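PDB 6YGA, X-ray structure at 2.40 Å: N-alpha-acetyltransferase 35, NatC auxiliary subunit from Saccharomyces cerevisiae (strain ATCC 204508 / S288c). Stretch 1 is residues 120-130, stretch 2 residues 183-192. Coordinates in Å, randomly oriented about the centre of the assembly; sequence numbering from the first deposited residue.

Stretch 1, residues 120-130: TESLLSSLVKG
Stretch 2, residues 183-192: GFNTFDNLPG

How do the two backbones lie? Stretch 1 continues a helix begun earlier in the chain, its phi/psi near -66/-38; G130 has phi 175°. Stretch 2 is irregular: F184 (-81/124) and N185 (-136/113) are extended, then a type II' turn runs from T186 (-94/-3) through F187 (54/-132) and D188 (-97/11) to N189, closed by N189 N to T186 O at 2.9 Å. CA atoms of V128 and T186 lie 4.8 Å apart, those of G130 and N189 5.4 Å.

What fills the apolar contact? F184 (chi1 -90°, chi2 -63°) points toward the helix. L124 (m, t) sets CB over one ring face, 3.5 Å from F184 CE1, a CH-pi contact; V128 (t) brings CG2 to the ring edge, 4.0 Å from F184 CD1. A flat aromatic ring suits this slot, offering face and edge to aliphatic groups. L127 (chi1 -139°, chi2 39°) reaches L190 (chi1 -160°, chi2 146°), CD2 to CG 3.6 Å, while T186 (p) lays CG2 4.0 Å from L124 CD2.

What supplies polarity? N189 (m, chi2 -28°) points toward the helix, and its ND2 donates to L127 O at 2.9 Å; the amide thus serves a backbone carbonyl of stretch 1. Together the stretches bury 552 Å².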

# COMPACT_ATOMS: atom_id res chain seq x y z
N THR B 120 12.89 -20.75 -16.66
CA THR B 120 11.52 -20.27 -16.76
C THR B 120 11.33 -19.42 -18.01
O THR B 120 10.28 -19.48 -18.65
CB THR B 120 11.14 -19.48 -15.50
OG1 THR B 120 11.94 -18.29 -15.43
CG2 THR B 120 11.38 -20.30 -14.25
N GLU B 121 12.34 -18.62 -18.36
CA GLU B 121 12.29 -17.88 -19.61
C GLU B 121 12.23 -18.83 -20.80
O GLU B 121 11.48 -18.58 -21.76
CB GLU B 121 13.50 -16.95 -19.72
CG GLU B 121 13.37 -15.80 -20.73
CD GLU B 121 13.72 -16.20 -22.15
OE1 GLU B 121 14.23 -17.32 -22.36
OE2 GLU B 121 13.49 -15.37 -23.06
N SER B 122 13.00 -19.91 -20.76
CA SER B 122 13.04 -20.85 -21.88
C SER B 122 11.70 -21.56 -22.05
O SER B 122 11.19 -21.68 -23.17
CB SER B 122 14.17 -21.86 -21.68
OG SER B 122 14.32 -22.71 -22.80
N LEU B 123 11.11 -22.02 -20.95
CA LEU B 123 9.82 -22.71 -21.02
C LEU B 123 8.71 -21.77 -21.49
O LEU B 123 7.91 -22.12 -22.36
CB LEU B 123 9.47 -23.33 -19.67
CG LEU B 123 8.05 -23.88 -19.50
CD1 LEU B 123 7.70 -24.89 -20.58
CD2 LEU B 123 7.87 -24.49 -18.12
N LEU B 124 8.65 -20.56 -20.92
CA LEU B 124 7.62 -19.61 -21.31
C LEU B 124 7.75 -19.21 -22.78
O LEU B 124 6.74 -18.92 -23.43
CB LEU B 124 7.66 -18.37 -20.42
CG LEU B 124 7.13 -18.54 -18.99
CD1 LEU B 124 7.34 -17.27 -18.18
CD2 LEU B 124 5.66 -18.93 -19.00
N SER B 125 8.97 -19.19 -23.31
CA SER B 125 9.16 -18.80 -24.71
C SER B 125 8.65 -19.87 -25.67
O SER B 125 8.02 -19.54 -26.68
CB SER B 125 10.64 -18.50 -24.98
OG SER B 125 11.05 -17.32 -24.31
N SER B 126 8.91 -21.14 -25.37
CA SER B 126 8.37 -22.21 -26.20
C SER B 126 6.86 -22.34 -26.02
O SER B 126 6.15 -22.71 -26.96
CB SER B 126 9.05 -23.54 -25.88
OG SER B 126 8.54 -24.11 -24.69
N LEU B 127 6.36 -22.04 -24.82
CA LEU B 127 4.92 -22.14 -24.56
C LEU B 127 4.14 -21.07 -25.32
O LEU B 127 2.97 -21.28 -25.65
CB LEU B 127 4.65 -22.05 -23.06
CG LEU B 127 3.60 -22.98 -22.46
CD1 LEU B 127 3.69 -24.36 -23.09
CD2 LEU B 127 3.81 -23.08 -20.96
N VAL B 128 4.77 -19.93 -25.59
CA VAL B 128 4.10 -18.87 -26.34
C VAL B 128 3.77 -19.36 -27.75
O VAL B 128 2.69 -19.06 -28.29
CB VAL B 128 4.98 -17.60 -26.36
CG1 VAL B 128 4.64 -16.72 -27.55
CG2 VAL B 128 4.80 -16.83 -25.06
N LYS B 129 4.67 -20.13 -28.36
CA LYS B 129 4.45 -20.61 -29.72
C LYS B 129 3.36 -21.68 -29.76
O LYS B 129 2.56 -21.72 -30.70
CB LYS B 129 5.76 -21.14 -30.30
CG LYS B 129 6.97 -20.31 -29.89
CD LYS B 129 7.99 -20.20 -31.01
CE LYS B 129 8.69 -18.86 -30.95
NZ LYS B 129 7.71 -17.74 -30.97
N GLY B 130 3.33 -22.56 -28.76
CA GLY B 130 2.33 -23.61 -28.70
C GLY B 130 2.55 -24.57 -27.55
O GLY B 130 3.59 -25.23 -27.47
N GLY B 183 5.46 -8.94 -21.10
CA GLY B 183 4.77 -9.27 -22.32
C GLY B 183 4.52 -10.74 -22.57
O GLY B 183 4.25 -11.12 -23.71
N PHE B 184 4.61 -11.58 -21.54
CA PHE B 184 4.36 -13.01 -21.71
C PHE B 184 2.86 -13.29 -21.72
O PHE B 184 2.15 -12.93 -20.78
CB PHE B 184 5.05 -13.80 -20.60
CG PHE B 184 6.45 -14.22 -20.94
CD1 PHE B 184 6.69 -15.09 -21.99
CD2 PHE B 184 7.52 -13.76 -20.19
CE1 PHE B 184 7.98 -15.47 -22.30
CE2 PHE B 184 8.81 -14.15 -20.50
CZ PHE B 184 9.04 -15.01 -21.55
N ASN B 185 2.39 -13.93 -22.79
CA ASN B 185 1.01 -14.38 -22.90
C ASN B 185 1.04 -15.80 -23.47
O ASN B 185 1.44 -15.99 -24.62
CB ASN B 185 0.19 -13.45 -23.80
CG ASN B 185 -1.31 -13.71 -23.71
OD1 ASN B 185 -1.75 -14.75 -23.23
ND2 ASN B 185 -2.10 -12.76 -24.20
N THR B 186 0.64 -16.78 -22.66
CA THR B 186 0.70 -18.18 -23.04
C THR B 186 -0.60 -18.70 -23.63
O THR B 186 -0.66 -19.86 -24.05
CB THR B 186 1.10 -19.04 -21.83
OG1 THR B 186 0.25 -18.74 -20.72
CG2 THR B 186 2.55 -18.79 -21.44
N PHE B 187 -1.64 -17.86 -23.69
CA PHE B 187 -2.95 -18.21 -24.25
C PHE B 187 -3.44 -19.48 -23.53
O PHE B 187 -3.38 -19.53 -22.30
CB PHE B 187 -2.86 -18.33 -25.77
CG PHE B 187 -2.06 -17.23 -26.42
CD1 PHE B 187 -2.62 -15.98 -26.64
CD2 PHE B 187 -0.76 -17.46 -26.85
CE1 PHE B 187 -1.88 -14.97 -27.25
CE2 PHE B 187 -0.02 -16.46 -27.46
CZ PHE B 187 -0.58 -15.21 -27.66
N ASP B 188 -3.90 -20.49 -24.25
CA ASP B 188 -4.29 -21.77 -23.69
C ASP B 188 -3.19 -22.81 -23.80
O ASP B 188 -3.43 -24.00 -23.56
CB ASP B 188 -5.57 -22.27 -24.38
CG ASP B 188 -6.26 -23.38 -23.62
OD1 ASP B 188 -5.96 -23.58 -22.43
OD2 ASP B 188 -7.11 -24.07 -24.23
N ASN B 189 -1.97 -22.40 -24.17
CA ASN B 189 -0.91 -23.37 -24.43
C ASN B 189 -0.39 -24.00 -23.15
O ASN B 189 0.02 -25.17 -23.16
CB ASN B 189 0.23 -22.71 -25.20
CG ASN B 189 -0.19 -22.23 -26.58
OD1 ASN B 189 -1.10 -22.78 -27.19
ND2 ASN B 189 0.48 -21.19 -27.07
N LEU B 190 -0.37 -23.27 -22.05
CA LEU B 190 0.11 -23.82 -20.79
C LEU B 190 -0.84 -24.92 -20.31
O LEU B 190 -2.06 -24.71 -20.29
CB LEU B 190 0.24 -22.72 -19.73
CG LEU B 190 1.16 -23.02 -18.55
CD1 LEU B 190 1.86 -21.75 -18.07
CD2 LEU B 190 0.40 -23.67 -17.41
N PRO B 191 -0.33 -26.08 -19.93
CA PRO B 191 -1.21 -27.22 -19.63
C PRO B 191 -2.03 -26.99 -18.38
O PRO B 191 -1.78 -26.10 -17.57
CB PRO B 191 -0.23 -28.39 -19.46
CG PRO B 191 1.04 -27.74 -19.04
CD PRO B 191 1.09 -26.44 -19.78
N GLY B 192 -3.05 -27.84 -18.23
CA GLY B 192 -3.94 -27.78 -17.09
C GLY B 192 -3.31 -28.34 -15.83
O GLY B 192 -2.19 -28.84 -15.82